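Local coordinates for protein secretion chaperonin CsaA (Picrophilus torridus, PDB 5ZDI) that acts as a protein secretion chaperone of the CsaA family and probably also binds tRNA, at the interface of chains A and B. Residues are numbered along the deposited sequence; one frame, centred on the assembly and turned at random. Chains: chain A/B, Protein secretion chaperonin CsaA.

Contact 1: the interface of chains A and B. Residues chain A 10, 66, 69, 84; chain B 2, 6-7.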
# COMPACT_ATOMS: atom_id res chain seq x y z
N ILE A 10 2.20 -10.94 -5.67
CA ILE A 10 1.03 -10.07 -5.53
C ILE A 10 1.12 -8.87 -6.52
O ILE A 10 2.11 -8.18 -6.60
CB ILE A 10 0.83 -9.49 -4.09
CG1 ILE A 10 1.19 -10.49 -2.98
CG2 ILE A 10 -0.62 -9.01 -3.94
CD1 ILE A 10 0.38 -11.74 -2.96
N VAL A 66 -5.03 -4.91 -4.72
CA VAL A 66 -4.56 -6.17 -5.23
C VAL A 66 -5.44 -6.56 -6.40
O VAL A 66 -6.67 -6.68 -6.22
CB VAL A 66 -4.61 -7.27 -4.18
CG1 VAL A 66 -4.13 -8.55 -4.93
CG2 VAL A 66 -3.70 -6.93 -3.02
N PHE A 69 -6.19 -11.45 -7.41
CA PHE A 69 -6.93 -12.44 -6.64
C PHE A 69 -8.06 -13.07 -7.52
O PHE A 69 -8.58 -12.39 -8.43
CB PHE A 69 -7.66 -11.82 -5.47
CG PHE A 69 -6.79 -11.39 -4.29
CD1 PHE A 69 -5.73 -12.15 -3.82
CD2 PHE A 69 -7.11 -10.22 -3.59
CE1 PHE A 69 -5.00 -11.75 -2.72
CE2 PHE A 69 -6.42 -9.87 -2.44
CZ PHE A 69 -5.39 -10.61 -2.02
N LEU A 84 -6.72 -1.47 -0.47
CA LEU A 84 -5.86 -1.58 0.73
C LEU A 84 -6.10 -0.43 1.62
O LEU A 84 -6.08 0.75 1.16
CB LEU A 84 -4.39 -1.63 0.37
CG LEU A 84 -4.13 -2.91 -0.48
CD1 LEU A 84 -2.63 -2.94 -0.71
CD2 LEU A 84 -4.70 -4.14 0.16
N ILE B 2 -3.03 -15.91 -7.64
CA ILE B 2 -2.82 -16.26 -6.22
C ILE B 2 -4.09 -16.65 -5.43
O ILE B 2 -5.14 -16.93 -6.05
CB ILE B 2 -2.10 -15.10 -5.55
CG1 ILE B 2 -2.93 -13.80 -5.66
CG2 ILE B 2 -0.73 -14.91 -6.19
CD1 ILE B 2 -2.28 -12.65 -4.97
N ASP B 6 -2.03 -15.89 0.15
CA ASP B 6 -0.75 -15.45 -0.31
C ASP B 6 -0.56 -13.99 0.16
O ASP B 6 0.57 -13.57 0.46
CB ASP B 6 -0.67 -15.56 -1.82
CG ASP B 6 -0.53 -17.02 -2.30
OD1 ASP B 6 0.31 -17.77 -1.76
OD2 ASP B 6 -1.23 -17.36 -3.24
N PHE B 7 -1.64 -13.21 0.16
CA PHE B 7 -1.56 -11.81 0.64
C PHE B 7 -1.56 -11.73 2.15
O PHE B 7 -0.80 -10.99 2.73
CB PHE B 7 -2.67 -10.97 0.03
CG PHE B 7 -2.57 -9.51 0.39
CD1 PHE B 7 -1.54 -8.77 -0.13
CD2 PHE B 7 -3.47 -8.94 1.26
CE1 PHE B 7 -1.43 -7.45 0.21
CE2 PHE B 7 -3.37 -7.59 1.61
CZ PHE B 7 -2.34 -6.87 1.08
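The short N-terminal helix 4-8 of chain B, with the loop residue B:Ile2 just ahead of it, lies against chain A where the end of strand 62-66, the loop residue A:Phe69, A:Leu84 and the loop residue A:Ile10 come together. B:Phe7 is the side chain that reaches in. Its CG points away from its own backbone N (chi1 -175°), which carries the ring off the helix and into an apolar pocket of chain A. A:Val66 CG2 sits over one face of that ring, offset toward the rim, 4.0 Å from B:Phe7 CE1. At the far end A:Leu84 comes from the opposite direction, its CD2 3.7 Å from B:Phe7 CZ, while A:Ile10 CG2 lies 3.9 Å from B:Phe7 CD1. The root of B:Phe7 is held too: its CB lies in the plane of the A:Phe69 ring, at the edge, 3.4 Å from CZ. Within chain A, A:Val66 CG1 packs over the centre of the A:Phe69 ring and so backs the aromatic that meets the helix. B:Ile2 closes the other end, its CD1 3.5 Å from A:Ile10 CD1, a snug methyl-to-methyl contact, and 3.6 Å from A:Phe69 CE1. The patch thus joins the N-terminal segment of one subunit to the end of strand 62-66 and the loops of the other, and is one part of the two-fold symmetric interface of the deposited pair.

Contact 2: the interface of chains A and B. Residues chain A 4, 7, 106-107; chain B 66, 69, 82, 84.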
# COMPACT_ATOMS: atom_id res chain seq x y z
N TYR A 4 11.10 -12.22 -0.44
CA TYR A 4 10.87 -11.06 -1.39
C TYR A 4 10.13 -11.56 -2.60
O TYR A 4 9.22 -10.82 -3.15
CB TYR A 4 12.14 -10.22 -1.81
CG TYR A 4 12.50 -9.03 -0.86
CD1 TYR A 4 13.21 -9.23 0.34
CD2 TYR A 4 12.15 -7.71 -1.16
CE1 TYR A 4 13.54 -8.17 1.21
CE2 TYR A 4 12.47 -6.65 -0.28
CZ TYR A 4 13.14 -6.87 0.92
OH TYR A 4 13.45 -5.78 1.83
N PHE A 7 6.27 -11.62 -2.09
CA PHE A 7 5.59 -10.35 -2.29
C PHE A 7 5.41 -10.06 -3.78
O PHE A 7 4.37 -9.61 -4.21
CB PHE A 7 6.38 -9.25 -1.61
CG PHE A 7 5.72 -7.90 -1.71
CD1 PHE A 7 4.52 -7.69 -1.10
CD2 PHE A 7 6.28 -6.90 -2.49
CE1 PHE A 7 3.92 -6.45 -1.19
CE2 PHE A 7 5.65 -5.66 -2.61
CZ PHE A 7 4.47 -5.46 -1.97
N ILE A 106 2.96 -1.23 -7.98
CA ILE A 106 3.73 -1.04 -6.77
C ILE A 106 4.99 -1.91 -6.85
O ILE A 106 4.92 -3.08 -7.17
CB ILE A 106 2.88 -1.33 -5.47
CG1 ILE A 106 2.03 -0.09 -5.10
CG2 ILE A 106 3.82 -1.72 -4.30
CD1 ILE A 106 1.16 0.53 -6.18
N ALA A 107 6.16 -1.33 -6.52
CA ALA A 107 7.49 -1.96 -6.72
C ALA A 107 7.72 -3.07 -5.73
O ALA A 107 7.30 -2.95 -4.57
CB ALA A 107 8.59 -0.92 -6.56
OXT ALA A 107 8.39 -4.10 -6.07
N VAL B 66 6.37 -3.53 4.14
CA VAL B 66 6.36 -4.94 4.52
C VAL B 66 7.39 -5.18 5.60
O VAL B 66 8.59 -4.81 5.43
CB VAL B 66 6.73 -5.83 3.34
CG1 VAL B 66 6.75 -7.27 3.83
CG2 VAL B 66 5.79 -5.61 2.14
N PHE B 69 9.77 -9.53 5.93
CA PHE B 69 10.81 -10.10 5.05
C PHE B 69 12.02 -10.46 5.90
O PHE B 69 12.27 -9.83 6.94
CB PHE B 69 11.30 -9.08 4.03
CG PHE B 69 10.35 -8.80 2.91
CD1 PHE B 69 9.81 -9.82 2.19
CD2 PHE B 69 10.11 -7.52 2.51
CE1 PHE B 69 8.98 -9.58 1.12
CE2 PHE B 69 9.31 -7.27 1.44
CZ PHE B 69 8.75 -8.28 0.72
N LEU B 82 10.68 -3.24 3.47
CA LEU B 82 10.43 -2.75 2.11
C LEU B 82 9.38 -1.63 2.21
O LEU B 82 8.23 -1.91 2.54
CB LEU B 82 9.96 -3.86 1.18
CG LEU B 82 9.62 -3.34 -0.25
CD1 LEU B 82 10.86 -2.78 -0.98
CD2 LEU B 82 8.84 -4.39 -1.01
N LEU B 84 6.81 0.89 0.47
CA LEU B 84 6.02 0.64 -0.75
C LEU B 84 5.80 1.92 -1.50
O LEU B 84 5.44 2.96 -0.96
CB LEU B 84 4.66 0.04 -0.38
CG LEU B 84 4.79 -1.42 0.20
CD1 LEU B 84 3.34 -1.87 0.33
CD2 LEU B 84 5.73 -2.40 -0.55
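A:Phe7 holds CG opposite its backbone N (chi1 -178°), and B:Phe69 turns its CG away from its own carbonyl carbon (chi1 -74°); together these bring the edge of the B:Phe69 ring against the CB of A:Phe7. In this CsaA-family protein, helix 4-8 of chain A lies against strands 62-66 and 82-83 of chain B and the loop residues B:Phe69 and B:Leu84. A:Phe7 CB lies in the plane of the B:Phe69 ring, 3.5 Å from CZ. Further out, B:Val66 CG2 covers one face of the A:Phe7 ring near the rim, B:Leu82 CD2 comes to 3.8 Å from A:Phe7 CE2, and B:Leu84 CD2 meets the leading atom CZ of A:Phe7 at 3.6 Å. One turn earlier on the helix, the A:Tyr4 ring stacks on B:Phe69 with 3.8 Å between centroids and only 12° between planes. B:Phe69 is therefore sandwiched, with A:Tyr4 on one face and its own B:Val66 CG1 on the other, which limits how far the ring can tilt. The backbone joins in, A:Tyr4 CA standing 3.5 Å from B:Phe69 CE1. A leucine here in place of the tyrosine would remove the near-parallel ring stack and would probably leave that face of B:Phe69 less covered and its ring freer to turn. At the C-terminus, the terminal carboxylate O of A:Ala107 lies in plane at the edge of the A:Phe7 ring of its own chain, and 4.1 Å from B:Leu82 CD2.

The C-alpha centres of contact 1 and contact 2 lie about 12 Å apart, and the two are largely symmetry-equivalent parts of one two-fold interface. Each subunit gives its helix 4-8 and receives the partner's, so residues 7, 66, 69 and 84 appear in both with the chains exchanged. Contact 1 extends toward residues 2 and 10; contact 2 takes in residues 4 and 82 and the C-terminal 106-107. Helix 4-8 of each chain packs on the other, so separating the chains would probably uncover apolar surface on both. That fits a stable dimer, although the coordinates alone do not establish it in solution.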